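Local coordinates for protein CaaX farnesyltransferase beta subunit Ram1 (Aspergillus fumigatus, PDB 4L9P) that probably binds the peptide substrate as the zinc-containing beta subunit of a protein farnesyltransferase, which transfers a farnesyl group to a cysteine near the protein C-terminus, at residues 117-122 with 480-485; 128-133 with 163-168; 217-222 with 509-514. One frame throughout, in Å; residues are numbered along the deposited sequence. Where two conformers were deposited one is given.

Interaction 1: 117-122 with 480-485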
ATOM      1  N   ASN B 117      14.790  -0.851  28.330  1.00 12.03           N
ATOM      2  CA  ASN B 117      14.649   0.495  28.879  1.00 10.92           C
ATOM      3  C   ASN B 117      13.601   0.607  29.985  1.00 11.26           C
ATOM      4  O   ASN B 117      13.027  -0.412  30.387  1.00 12.58           O
ATOM      5  CB  ASN B 117      14.416   1.523  27.735  1.00 11.21           C
ATOM      6  CG  ASN B 117      13.059   1.372  27.050  1.00 11.69           C
ATOM      7  OD1 ASN B 117      12.145   0.828  27.605  1.00 10.40           O
ATOM      8  ND2 ASN B 117      12.959   1.890  25.838  1.00 14.37           N
ATOM      9  N   LYS B 118      13.322   1.826  30.447  1.00 12.12           N
ATOM     10  CA  LYS B 118      12.409   2.006  31.563  1.00 12.24           C
ATOM     11  C   LYS B 118      10.973   1.639  31.258  1.00 12.24           C
ATOM     12  O   LYS B 118      10.148   1.469  32.155  1.00 13.63           O
ATOM     13  CB  LYS B 118      12.492   3.442  32.086  1.00 12.99           C
ATOM     14  CG  LYS B 118      12.151   4.489  31.038  1.00 14.70           C
ATOM     15  CD  LYS B 118      12.442   5.893  31.558  1.00 16.40           C
ATOM     16  CE  LYS B 118      12.075   6.902  30.455  1.00 17.29           C
ATOM     17  NZ  LYS B 118      12.661   8.286  30.620  1.00 19.37           N
ATOM     18  N   TYR B 119      10.691   1.537  29.948  1.00 10.75           N
ATOM     19  CA  TYR B 119       9.358   1.118  29.507  1.00  9.44           C
ATOM     20  C   TYR B 119       9.347  -0.380  29.203  1.00 10.14           C
ATOM     21  O   TYR B 119       8.307  -0.881  28.706  1.00 10.63           O
ATOM     22  CB  TYR B 119       8.963   1.872  28.210  1.00  9.27           C
ATOM     23  CG  TYR B 119       8.654   3.333  28.442  1.00  8.91           C
ATOM     24  CD1 TYR B 119       7.428   3.731  29.040  1.00  9.17           C
ATOM     25  CD2 TYR B 119       9.583   4.339  28.078  1.00  8.80           C
ATOM     26  CE1 TYR B 119       7.139   5.087  29.245  1.00 10.56           C
ATOM     27  CE2 TYR B 119       9.300   5.677  28.275  1.00  9.66           C
ATOM     28  CZ  TYR B 119       8.081   6.049  28.847  1.00 10.26           C
ATOM     29  OH  TYR B 119       7.793   7.394  29.052  1.00 12.26           O
ATOM     30  N   GLY B 120      10.420  -1.097  29.514  1.00 10.32           N
ATOM     31  CA  GLY B 120      10.441  -2.542  29.369  1.00 10.64           C
ATOM     32  C   GLY B 120      10.758  -2.982  27.946  1.00 10.57           C
ATOM     33  O   GLY B 120      10.532  -4.155  27.624  1.00 12.70           O
ATOM     34  N   ILE B 121      11.299  -2.093  27.119  1.00  8.88           N
ATOM     35  CA  ILE B 121      11.441  -2.380  25.676  1.00  9.01           C
ATOM     36  C   ILE B 121      12.931  -2.572  25.317  1.00  9.34           C
ATOM     37  O   ILE B 121      13.801  -1.802  25.794  1.00  9.61           O
ATOM     38  CB  ILE B 121      10.921  -1.199  24.893  1.00  8.70           C
ATOM     39  CG1 ILE B 121       9.441  -0.967  25.240  1.00  9.27           C
ATOM     40  CG2 ILE B 121      11.099  -1.447  23.348  1.00  9.10           C
ATOM     41  CD1 ILE B 121       8.839   0.293  24.611  1.00  9.12           C
ATOM     42  N   PRO B 122      13.285  -3.611  24.588  1.00  8.91           N
ATOM     43  CA  PRO B 122      14.689  -3.798  24.198  1.00  8.79           C
ATOM     44  C   PRO B 122      15.223  -2.697  23.301  1.00  7.69           C
ATOM     45  O   PRO B 122      14.505  -2.067  22.519  1.00  8.89           O
ATOM     46  CB  PRO B 122      14.698  -5.172  23.492  1.00 11.04           C
ATOM     47  CG  PRO B 122      13.280  -5.422  23.128  1.00 11.38           C
ATOM     48  CD  PRO B 122      12.383  -4.627  24.026  1.00  9.69           C
ATOM     49  N   SER B 480      -0.590   9.380  26.868  1.00 13.24           N
ATOM     50  CA  SER B 480      -1.232   8.815  25.666  1.00 12.59           C
ATOM     51  C   SER B 480      -0.409   9.004  24.397  1.00 10.96           C
ATOM     52  O   SER B 480      -0.660   8.320  23.398  1.00 10.48           O
ATOM     53  CB  SER B 480      -2.580   9.431  25.426  1.00 16.97           C
ATOM     54  OG  SER B 480      -2.486  10.776  24.971  1.00 20.55           O
ATOM     55  N   ASP B 481       0.508   9.957  24.422  1.00 10.72           N
ATOM     56  CA  ASP B 481       1.328  10.244  23.240  1.00 11.08           C
ATOM     57  C   ASP B 481       2.771  10.391  23.644  1.00 11.93           C
ATOM     58  O   ASP B 481       3.267  11.502  23.860  1.00 13.84           O
ATOM     59  CB  ASP B 481       0.795  11.466  22.494  1.00 12.69           C
ATOM     60  CG  ASP B 481       1.583  11.767  21.240  1.00 13.54           C
ATOM     61  OD1 ASP B 481       2.190  10.850  20.638  1.00 11.66           O
ATOM     62  OD2 ASP B 481       1.603  12.946  20.844  1.00 18.26           O
ATOM     63  N   ILE B 482       3.447   9.245  23.775  1.00 10.57           N
ATOM     64  CA  ILE B 482       4.791   9.242  24.327  1.00 10.19           C
ATOM     65  C   ILE B 482       5.791   8.486  23.485  1.00  9.61           C
ATOM     66  O   ILE B 482       5.436   7.589  22.642  1.00 10.65           O
ATOM     67  CB  ILE B 482       4.828   8.652  25.751  1.00 11.35           C
ATOM     68  CG1 ILE B 482       4.168   7.255  25.764  1.00 12.37           C
ATOM     69  CG2 ILE B 482       4.195   9.615  26.760  1.00 12.80           C
ATOM     70  CD1 ILE B 482       4.330   6.477  27.141  1.00 12.60           C
ATOM     71  N   GLY B 483       7.039   8.879  23.657  1.00  8.69           N
ATOM     72  CA  GLY B 483       8.138   8.264  22.956  1.00  8.83           C
ATOM     73  C   GLY B 483       8.805   7.269  23.870  1.00  8.86           C
ATOM     74  O   GLY B 483       9.487   7.652  24.836  1.00 10.02           O
ATOM     75  N   VAL B 484       8.614   5.976  23.590  1.00  8.20           N
ATOM     76  CA  VAL B 484       9.098   4.889  24.474  1.00  8.00           C
ATOM     77  C   VAL B 484      10.340   4.202  23.940  1.00  7.97           C
ATOM     78  O   VAL B 484      10.882   3.284  24.563  1.00  9.39           O
ATOM     79  CB  VAL B 484       7.988   3.850  24.814  1.00  7.78           C
ATOM     80  CG1 VAL B 484       6.804   4.564  25.429  1.00  9.39           C
ATOM     81  CG2 VAL B 484       7.499   3.100  23.525  1.00  8.38           C
ATOM     82  N   PHE B 485      10.825   4.664  22.786  1.00  7.25           N
ATOM     83  CA  PHE B 485      12.213   4.353  22.375  1.00  7.41           C
ATOM     84  C   PHE B 485      13.170   5.155  23.311  1.00  7.76           C
ATOM     85  O   PHE B 485      12.750   6.110  23.959  1.00  8.10           O
ATOM     86  CB  PHE B 485      12.399   4.806  20.905  1.00  7.38           C
ATOM     87  CG  PHE B 485      11.963   6.215  20.669  1.00  7.28           C
ATOM     88  CD1 PHE B 485      12.855   7.282  20.863  1.00  7.72           C
ATOM     89  CD2 PHE B 485      10.654   6.496  20.275  1.00  8.18           C
ATOM     90  CE1 PHE B 485      12.423   8.624  20.739  1.00  8.57           C
ATOM     91  CE2 PHE B 485      10.206   7.834  20.149  1.00  8.45           C
ATOM     92  CZ  PHE B 485      11.111   8.894  20.372  1.00  7.51           C
TER
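An Asx turn at N117, set within a type I beta turn from N117 to G120, meets loop 480-485 at V484 and places Y119 and I121 against it. The turn belongs to the loop between helices 89-105 and 126-135 of the alpha-alpha toroid subunit. The other loop leads on toward helix 502-513. N117 uses both ends of its amide. With CG between the backbone N and the carbonyl carbon (chi1 69°), the amide lies between its own turn and V484. OD1 accepts the backbone N-H groups of Y119 (N to OD1 2.8 Å) and I121 (N to OD1 3.1 Å), which reach it from opposite faces of the amide plane. This double grip should fix the rotation of the amide. ND2 then donates across the contact to V484 O at 2.8 Å. The N-H...O angle is only 132°, and the acceptor is tilted out of the amide plane.

V484 crosses the Y119 side chain at about a right angle. Its CG1 stands 3.6 Å from the ring centroid, almost on the normal, in a CH-pi contact. CD1 of I482 touches the same ring near CE1, at 3.8 Å. The phenol oxygen of Y119 is hydrogen-bonded to G477 O. Helix 403-413 borders the contact: I121 packs on R408 and L411, and I482 on E404. On the alpha subunit, N344 is hydrogen-bonded to S480. The second methyl of V484, CG2, presses on I121 CD1 at 3.3 Å, tighter than usual van der Waals contact.

Interaction 2: 128-133 with 163-168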
ATOM      1  N   ASP B 128      23.634  -5.278  14.806  1.00 10.63           N
ATOM      2  CA  ASP B 128      23.110  -6.466  14.144  1.00 10.87           C
ATOM      3  C   ASP B 128      22.402  -6.077  12.841  1.00 10.15           C
ATOM      4  O   ASP B 128      22.549  -6.766  11.797  1.00  9.85           O
ATOM      5  CB  ASP B 128      22.077  -7.195  15.005  1.00 12.97           C
ATOM      6  CG  ASP B 128      22.678  -7.851  16.253  1.00 16.39           C
ATOM      7  OD1 ASP B 128      23.903  -8.114  16.271  1.00 18.73           O
ATOM      8  OD2 ASP B 128      21.885  -8.133  17.197  1.00 19.31           O
ATOM      9  N   HIS B 129      21.595  -5.025  12.885  1.00  9.42           N
ATOM     10  CA  HIS B 129      20.881  -4.630  11.652  1.00  8.39           C
ATOM     11  C   HIS B 129      21.790  -4.050  10.582  1.00  7.83           C
ATOM     12  O   HIS B 129      21.556  -4.313   9.393  1.00  8.82           O
ATOM     13  CB  HIS B 129      19.748  -3.668  11.993  1.00  8.28           C
ATOM     14  CG  HIS B 129      18.793  -4.253  12.987  1.00  7.51           C
ATOM     15  ND1 HIS B 129      18.356  -5.566  12.900  1.00  7.69           N
ATOM     16  CD2 HIS B 129      18.215  -3.721  14.107  1.00  8.23           C
ATOM     17  CE1 HIS B 129      17.551  -5.819  13.927  1.00  7.69           C
ATOM     18  NE2 HIS B 129      17.437  -4.708  14.665  1.00  8.39           N
ATOM     19  N   LEU B 130      22.814  -3.296  10.982  1.00  8.88           N
ATOM     20  CA  LEU B 130      23.779  -2.796  10.002  1.00  9.04           C
ATOM     21  C   LEU B 130      24.422  -3.987   9.272  1.00 10.10           C
ATOM     22  O   LEU B 130      24.539  -3.971   8.062  1.00 10.57           O
ATOM     23  CB  LEU B 130      24.932  -1.998  10.686  1.00  9.55           C
ATOM     24  CG  LEU B 130      24.467  -0.619  11.164  1.00 11.36           C
ATOM     25  CD1 LEU B 130      25.560  -0.009  12.055  1.00 12.48           C
ATOM     26  CD2 LEU B 130      24.209   0.341  10.027  1.00 12.39           C
ATOM     27  N   GLU B 131      24.885  -4.992  10.016  1.00  9.69           N
ATOM     28  CA  GLU B 131      25.529  -6.107   9.339  0.54 11.36           C
ATOM     29  C   GLU B 131      24.575  -6.841   8.389  1.00 11.07           C
ATOM     30  O   GLU B 131      24.979  -7.239   7.272  1.00 11.45           O
ATOM     31  CB  GLU B 131      26.148  -7.061  10.354  0.54 14.09           C
ATOM     32  CG  GLU B 131      27.248  -6.389  11.175  0.54 17.03           C
ATOM     33  CD  GLU B 131      27.856  -7.302  12.216  0.54 21.84           C
ATOM     34  OE1 GLU B 131      27.480  -8.500  12.222  0.54 24.03           O
ATOM     35  OE2 GLU B 131      28.725  -6.840  13.020  0.54 23.61           O
ATOM     36  N   TYR B 132      23.330  -6.980   8.805  1.00  9.61           N
ATOM     37  CA  TYR B 132      22.335  -7.632   7.965  1.00  8.76           C
ATOM     38  C   TYR B 132      22.165  -6.839   6.663  1.00  9.40           C
ATOM     39  O   TYR B 132      22.092  -7.430   5.576  1.00  9.85           O
ATOM     40  CB  TYR B 132      21.019  -7.717   8.735  1.00  8.10           C
ATOM     41  CG  TYR B 132      19.949  -8.429   7.973  1.00  8.57           C
ATOM     42  CD1 TYR B 132      19.851  -9.826   8.024  1.00 10.27           C
ATOM     43  CD2 TYR B 132      19.036  -7.714   7.179  1.00 10.08           C
ATOM     44  CE1 TYR B 132      18.882 -10.511   7.312  1.00 11.77           C
ATOM     45  CE2 TYR B 132      18.048  -8.404   6.440  1.00 11.21           C
ATOM     46  CZ  TYR B 132      17.978  -9.804   6.533  1.00 12.48           C
ATOM     47  OH  TYR B 132      17.024 -10.476   5.818  1.00 14.00           O
ATOM     48  N   LEU B 133      22.046  -5.509   6.751  1.00  9.02           N
ATOM     49  CA  LEU B 133      21.767  -4.699   5.570  1.00  8.75           C
ATOM     50  C   LEU B 133      22.977  -4.637   4.642  1.00  9.39           C
ATOM     51  O   LEU B 133      22.826  -4.693   3.416  1.00 10.14           O
ATOM     52  CB  LEU B 133      21.380  -3.292   6.024  1.00  8.53           C
ATOM     53  CG  LEU B 133      19.954  -3.185   6.626  1.00  8.67           C
ATOM     54  CD1 LEU B 133      19.850  -1.872   7.518  1.00 10.57           C
ATOM     55  CD2 LEU B 133      18.922  -3.213   5.517  1.00 10.79           C
ATOM     56  N   CYS B 163      20.935   4.299   5.757  0.82  7.08           N
ATOM     57  CA  CYS B 163      20.733   5.733   6.037  0.82  7.12           C
ATOM     58  C   CYS B 163      19.975   5.955   7.332  0.82  6.97           C
ATOM     59  O   CYS B 163      20.428   6.773   8.167  0.82  8.21           O
ATOM     60  CB  CYS B 163      19.996   6.467   4.901  0.82  8.21           C
ATOM     61  SG  CYS B 163      20.935   6.689   3.416  0.82 10.79           S
ATOM     62  N   LEU B 164      18.883   5.243   7.556  1.00  7.13           N
ATOM     63  CA  LEU B 164      18.134   5.397   8.802  1.00  6.58           C
ATOM     64  C   LEU B 164      19.026   5.177  10.029  1.00  6.41           C
ATOM     65  O   LEU B 164      18.964   5.907  10.990  1.00  8.19           O
ATOM     66  CB  LEU B 164      16.970   4.391   8.794  1.00  5.73           C
ATOM     67  CG  LEU B 164      15.841   4.881   7.854  1.00  5.50           C
ATOM     68  CD1 LEU B 164      14.974   3.648   7.468  1.00  6.86           C
ATOM     69  CD2 LEU B 164      14.961   5.887   8.567  1.00  7.66           C
ATOM     70  N   LEU B 165      19.856   4.147   9.949  1.00  6.38           N
ATOM     71  CA  LEU B 165      20.757   3.792  11.045  1.00  7.22           C
ATOM     72  C   LEU B 165      21.981   4.714  11.147  1.00  9.39           C
ATOM     73  O   LEU B 165      22.811   4.508  12.043  1.00 11.03           O
ATOM     74  CB  LEU B 165      21.224   2.345  10.859  1.00  8.10           C
ATOM     75  CG  LEU B 165      20.119   1.348  11.211  1.00  9.03           C
ATOM     76  CD1 LEU B 165      20.448  -0.004  10.619  1.00  8.91           C
ATOM     77  CD2 LEU B 165      19.907   1.203  12.765  1.00 10.01           C
ATOM     78  N   GLY B 166      22.093   5.700  10.265  1.00  8.90           N
ATOM     79  CA  GLY B 166      23.117   6.731  10.445  1.00  9.70           C
ATOM     80  C   GLY B 166      24.378   6.495   9.679  1.00 11.33           C
ATOM     81  O   GLY B 166      25.393   7.188   9.973  1.00 12.66           O
ATOM     82  N   GLU B 167      24.387   5.558   8.725  1.00 11.46           N
ATOM     83  CA  GLU B 167      25.557   5.379   7.866  1.00 11.95           C
ATOM     84  C   GLU B 167      25.659   6.431   6.789  1.00 13.07           C
ATOM     85  O   GLU B 167      24.633   6.962   6.300  1.00 13.45           O
ATOM     86  CB  GLU B 167      25.599   4.014   7.200  1.00 12.87           C
ATOM     87  CG  GLU B 167      25.482   2.875   8.195  1.00 13.23           C
ATOM     88  CD  GLU B 167      26.750   2.703   8.988  1.00 13.86           C
ATOM     89  OE1 GLU B 167      27.680   2.002   8.505  1.00 14.72           O
ATOM     90  OE2 GLU B 167      26.849   3.282  10.109  1.00 15.64           O
ATOM     91  N   ASP B 168      26.902   6.678   6.372  1.00 14.46           N
ATOM     92  CA  ASP B 168      27.139   7.528   5.215  1.00 15.27           C
ATOM     93  C   ASP B 168      27.197   6.552   4.041  1.00 14.75           C
ATOM     94  O   ASP B 168      28.053   5.712   4.029  1.00 16.31           O
ATOM     95  CB  ASP B 168      28.512   8.214   5.382  1.00 17.46           C
ATOM     96  CG  ASP B 168      28.933   9.007   4.190  1.00 20.66           C
ATOM     97  OD1 ASP B 168      28.289   9.013   3.138  1.00 20.69           O
ATOM     98  OD2 ASP B 168      29.988   9.641   4.303  1.00 23.23           O
TER
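H129 meets L165 through its CB, which lies 4.0 Å from L165 CD1. Its ring is held elsewhere: NE2 is hydrogen-bonded to Q415 OE1 and ND1 to the backbone N of G420. L130 follows and carries most of the contact from the helix side. Its side chain and that of L165 slide past each other in opposite directions, with L130 CD2 3.7 Å from L165 CB. The same methyl also meets E167, 3.4 Å from CG and 3.6 Å from CD. E167 crosses L130 obliquely; its bend at chi2 (-73°) puts CD beside the methyl. Its OE1 is hydrogen-bonded to Y134 OH, on the same helix as L130.

The contact packs helix 126-135 against the C-terminal end of helix 151-164, two helices of the alpha-alpha toroid. That end is closed by a Schellman motif. G166 takes a positive phi (96°) there, and its N is hydrogen-bonded to C163 O at 2.9 Å. The chain thus turns out of the helix between L165 and E167, and both side chains point toward helix 126-135. The carbonyl O of L165 accepts from R126 NH2, near the start of that helix.

L133 comes last, one turn beyond H129. Its CD1 touches L165 CD1 at 3.7 Å, and its side chain also packs on L162. The L133 side chain lies about 9 Å from that of the zinc ligand H433.

Interaction 3: 217-222 with 509-514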
ATOM      1  N   GLU B 217      27.726  12.437 -10.771  1.00 19.96           N
ATOM      2  CA  GLU B 217      27.841  11.294 -11.669  1.00 20.95           C
ATOM      3  C   GLU B 217      26.639  10.377 -11.606  1.00 18.58           C
ATOM      4  O   GLU B 217      26.108   9.906 -12.642  1.00 18.69           O
ATOM      5  CB  GLU B 217      29.147  10.534 -11.439  1.00 23.73           C
ATOM      6  CG  GLU B 217      30.354  11.451 -11.729  1.00 28.57           C
ATOM      7  CD  GLU B 217      30.349  12.044 -13.149  1.00 33.85           C
ATOM      8  OE1 GLU B 217      30.154  11.269 -14.124  1.00 36.04           O
ATOM      9  OE2 GLU B 217      30.545  13.286 -13.301  1.00 35.52           O
ATOM     10  N   ALA B 218      26.165  10.152 -10.387  1.00 15.77           N
ATOM     11  CA  ALA B 218      24.969   9.332 -10.237  1.00 14.02           C
ATOM     12  C   ALA B 218      23.765  10.052 -10.843  1.00 12.59           C
ATOM     13  O   ALA B 218      22.919   9.407 -11.493  1.00 12.86           O
ATOM     14  CB  ALA B 218      24.719   8.996  -8.767  1.00 15.16           C
ATOM     15  N   PHE B 219      23.628  11.356 -10.584  1.00 12.68           N
ATOM     16  CA  PHE B 219      22.461  12.079 -11.114  1.00 13.71           C
ATOM     17  C   PHE B 219      22.490  12.076 -12.658  1.00 14.02           C
ATOM     18  O   PHE B 219      21.454  11.992 -13.328  1.00 14.98           O
ATOM     19  CB  PHE B 219      22.442  13.531 -10.651  1.00 13.83           C
ATOM     20  CG  PHE B 219      22.226  13.722  -9.164  1.00 12.75           C
ATOM     21  CD1 PHE B 219      21.805  12.693  -8.324  1.00 12.39           C
ATOM     22  CD2 PHE B 219      22.452  14.968  -8.593  1.00 14.80           C
ATOM     23  CE1 PHE B 219      21.593  12.933  -6.921  1.00 12.55           C
ATOM     24  CE2 PHE B 219      22.240  15.191  -7.228  1.00 14.20           C
ATOM     25  CZ  PHE B 219      21.857  14.178  -6.398  1.00 12.97           C
ATOM     26  N   LYS B 220      23.693  12.150 -13.207  1.00 14.79           N
ATOM     27  CA  LYS B 220      23.875  12.196 -14.660  1.00 15.92           C
ATOM     28  C   LYS B 220      23.532  10.883 -15.360  1.00 15.59           C
ATOM     29  O   LYS B 220      23.317  10.868 -16.557  1.00 16.40           O
ATOM     30  CB  LYS B 220      25.319  12.615 -15.011  1.00 17.84           C
ATOM     31  CG  LYS B 220      25.518  14.110 -14.895  1.00 21.22           C
ATOM     32  CD  LYS B 220      27.001  14.488 -14.957  1.00 25.18           C
ATOM     33  CE  LYS B 220      27.771  13.877 -16.064  1.00 28.97           C
ATOM     34  NZ  LYS B 220      29.151  14.527 -15.977  1.00 31.77           N
ATOM     35  N   LEU B 221      23.465   9.773 -14.634  1.00 13.81           N
ATOM     36  CA  LEU B 221      23.257   8.513 -15.318  1.00 13.96           C
ATOM     37  C   LEU B 221      21.868   8.463 -15.946  1.00 13.52           C
ATOM     38  O   LEU B 221      21.653   7.862 -17.004  1.00 13.38           O
ATOM     39  CB  LEU B 221      23.550   7.368 -14.370  1.00 16.91           C
ATOM     40  CG  LEU B 221      22.525   6.810 -13.434  1.00 20.01           C
ATOM     41  CD1 LEU B 221      21.575   5.876 -14.235  1.00 21.48           C
ATOM     42  CD2 LEU B 221      23.245   6.024 -12.373  1.00 20.91           C
ATOM     43  N   ILE B 222      20.908   9.077 -15.276  1.00 13.44           N
ATOM     44  CA  ILE B 222      19.526   9.020 -15.744  1.00 15.14           C
ATOM     45  C   ILE B 222      19.311   9.784 -17.052  1.00 14.80           C
ATOM     46  O   ILE B 222      19.662  10.949 -17.141  1.00 15.12           O
ATOM     47  CB  ILE B 222      18.564   9.580 -14.684  1.00 17.80           C
ATOM     48  CG1 ILE B 222      18.765   8.876 -13.324  1.00 19.70           C
ATOM     49  CG2 ILE B 222      17.105   9.532 -15.258  1.00 18.94           C
ATOM     50  CD1 ILE B 222      18.254   9.664 -12.060  1.00 21.06           C
ATOM     51  N   ARG B 509      16.353  17.091  -6.355  1.00  9.60           N
ATOM     52  CA  ARG B 509      15.373  17.984  -7.008  1.00  9.98           C
ATOM     53  C   ARG B 509      16.048  19.301  -7.429  1.00 11.10           C
ATOM     54  O   ARG B 509      15.836  19.777  -8.554  1.00 11.64           O
ATOM     55  CB  ARG B 509      14.217  18.298  -6.029  1.00 10.34           C
ATOM     56  CG  ARG B 509      13.268  19.401  -6.488  1.00 10.85           C
ATOM     57  CD  ARG B 509      12.472  19.043  -7.749  1.00 10.92           C
ATOM     58  NE  ARG B 509      11.634  20.167  -8.091  1.00 13.86           N
ATOM     59  CZ  ARG B 509      10.488  20.116  -8.763  1.00 16.74           C
ATOM     60  NH1 ARG B 509       9.979  18.954  -9.182  1.00 17.30           N
ATOM     61  NH2 ARG B 509       9.825  21.272  -9.000  1.00 20.19           N
ATOM     62  N   VAL B 510      16.851  19.878  -6.529  1.00 12.15           N
ATOM     63  CA  VAL B 510      17.450  21.165  -6.833  1.00 13.80           C
ATOM     64  C   VAL B 510      18.473  21.015  -7.945  1.00 14.23           C
ATOM     65  O   VAL B 510      18.548  21.879  -8.842  1.00 15.36           O
ATOM     66  CB  VAL B 510      18.087  21.763  -5.567  1.00 15.60           C
ATOM     67  CG1 VAL B 510      18.980  23.002  -5.936  1.00 16.65           C
ATOM     68  CG2 VAL B 510      17.001  22.178  -4.577  1.00 16.52           C
ATOM     69  N   TRP B 511      19.224  19.919  -7.946  1.00 13.53           N
ATOM     70  CA  TRP B 511      20.179  19.693  -9.037  1.00 14.20           C
ATOM     71  C   TRP B 511      19.462  19.642 -10.379  1.00 13.96           C
ATOM     72  O   TRP B 511      19.883  20.287 -11.369  1.00 14.39           O
ATOM     73  CB  TRP B 511      21.013  18.410  -8.830  1.00 15.78           C
ATOM     74  CG  TRP B 511      22.168  18.266  -9.836  1.00 18.03           C
ATOM     75  CD1 TRP B 511      23.438  18.839  -9.725  1.00 20.53           C
ATOM     76  CD2 TRP B 511      22.176  17.548 -11.087  1.00 20.19           C
ATOM     77  NE1 TRP B 511      24.209  18.488 -10.803  1.00 21.93           N
ATOM     78  CE2 TRP B 511      23.458  17.727 -11.668  1.00 21.67           C
ATOM     79  CE3 TRP B 511      21.232  16.791 -11.771  1.00 19.60           C
ATOM     80  CZ2 TRP B 511      23.814  17.141 -12.889  1.00 21.29           C
ATOM     81  CZ3 TRP B 511      21.584  16.218 -12.994  1.00 20.77           C
ATOM     82  CH2 TRP B 511      22.854  16.396 -13.536  1.00 21.23           C
ATOM     83  N   PHE B 512      18.369  18.883 -10.417  1.00 12.45           N
ATOM     84  CA  PHE B 512      17.652  18.778 -11.678  1.00 11.99           C
ATOM     85  C   PHE B 512      16.963  20.062 -12.091  1.00 13.40           C
ATOM     86  O   PHE B 512      16.939  20.380 -13.292  1.00 14.41           O
ATOM     87  CB  PHE B 512      16.678  17.588 -11.668  1.00 12.23           C
ATOM     88  CG  PHE B 512      17.358  16.280 -11.954  1.00 12.85           C
ATOM     89  CD1 PHE B 512      17.820  16.005 -13.214  1.00 15.90           C
ATOM     90  CD2 PHE B 512      17.585  15.361 -10.960  1.00 11.95           C
ATOM     91  CE1 PHE B 512      18.503  14.813 -13.488  1.00 16.69           C
ATOM     92  CE2 PHE B 512      18.289  14.178 -11.232  1.00 12.36           C
ATOM     93  CZ  PHE B 512      18.710  13.897 -12.508  1.00 14.49           C
ATOM     94  N   GLU B 513      16.431  20.816 -11.124  1.00 13.75           N
ATOM     95  CA  GLU B 513      15.857  22.130 -11.427  1.00 15.47           C
ATOM     96  C   GLU B 513      16.832  23.056 -12.128  1.00 16.85           C
ATOM     97  O   GLU B 513      16.426  23.952 -12.898  1.00 19.40           O
ATOM     98  CB  GLU B 513      15.360  22.822 -10.156  1.00 18.18           C
ATOM     99  CG  GLU B 513      14.028  22.318  -9.725  1.00 19.98           C
ATOM    100  CD  GLU B 513      13.495  23.103  -8.510  1.00 23.16           C
ATOM    101  OE1 GLU B 513      14.127  24.082  -8.020  1.00 26.65           O
ATOM    102  OE2 GLU B 513      12.392  22.797  -8.074  1.00 23.71           O
ATOM    103  N   ASN B 514      18.111  22.853 -11.839  1.00 17.39           N
ATOM    104  CA  ASN B 514      19.137  23.706 -12.396  1.00 19.31           C
ATOM    105  C   ASN B 514      19.759  23.171 -13.664  1.00 18.81           C
ATOM    106  O   ASN B 514      20.704  23.760 -14.225  1.00 21.01           O
ATOM    107  CB  ASN B 514      20.188  23.997 -11.337  1.00 22.09           C
ATOM    108  CG  ASN B 514      19.717  25.023 -10.390  1.00 25.61           C
ATOM    109  OD1 ASN B 514      19.651  26.204 -10.714  1.00 28.56           O
ATOM    110  ND2 ASN B 514      19.417  24.613  -9.205  1.00 27.47           N
TER
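W511 turns CG anti to its backbone N (chi1 -171°), and F219 turns CG anti to its carbonyl carbon; the two side chains slide past each other in opposite directions. They join helix 216-221 of the alpha-alpha toroid to the C-terminal helix 502-513. The short helical segments cross at -63°, with their axes 11.3 Å apart. CB of F219 lies over the face of the indole, 3.8 Å from the centroid of its six-membered ring, in a CH-pi contact. CD2 of F219 stands over the same face, offset toward the rim, 3.5 Å from W511 CG. The F219 ring is oblique to the indole, the planes being 54° apart. Farther out, CG of K220 touches W511 CH2 at 3.8 Å, while its NZ turns back to a salt bridge with E217 OE2.

Within its own helix, F512 turns a face to the edge of the indole, with W511 CE3 over the centre of the F512 ring. I210 of helix 200-213 packs on F219 and I222, and L264 on I222 and F512. CD1 of I222 approaches the tip of F512, 4.3 Å from CZ. That CZ also lies 3.4 Å from the backbone O of F219, which sits at the ring edge near its plane.

How the interactions relate
The three contacts occupy separate parts of the subunit and none touches another. Interactions 1 and 2 have centres about 22 Å apart, and the centres of interactions 2 and 3 are about 26 Å apart. Interactions 1 and 3 have centres about 41 Å apart, on opposite sides of the chain's centre. Along the chain, interaction 2 is nested inside the loop closed by interaction 1 and closes before interaction 3 opens. Interactions 1 and 3 cross, because 217-222 falls between 117-122 and 480-485, and 509-514 follows. Interaction 2 joins nearby helices within the toroid. The other two bring the late part of the chain, a loop and helix 502-513, back onto early parts of the subunit.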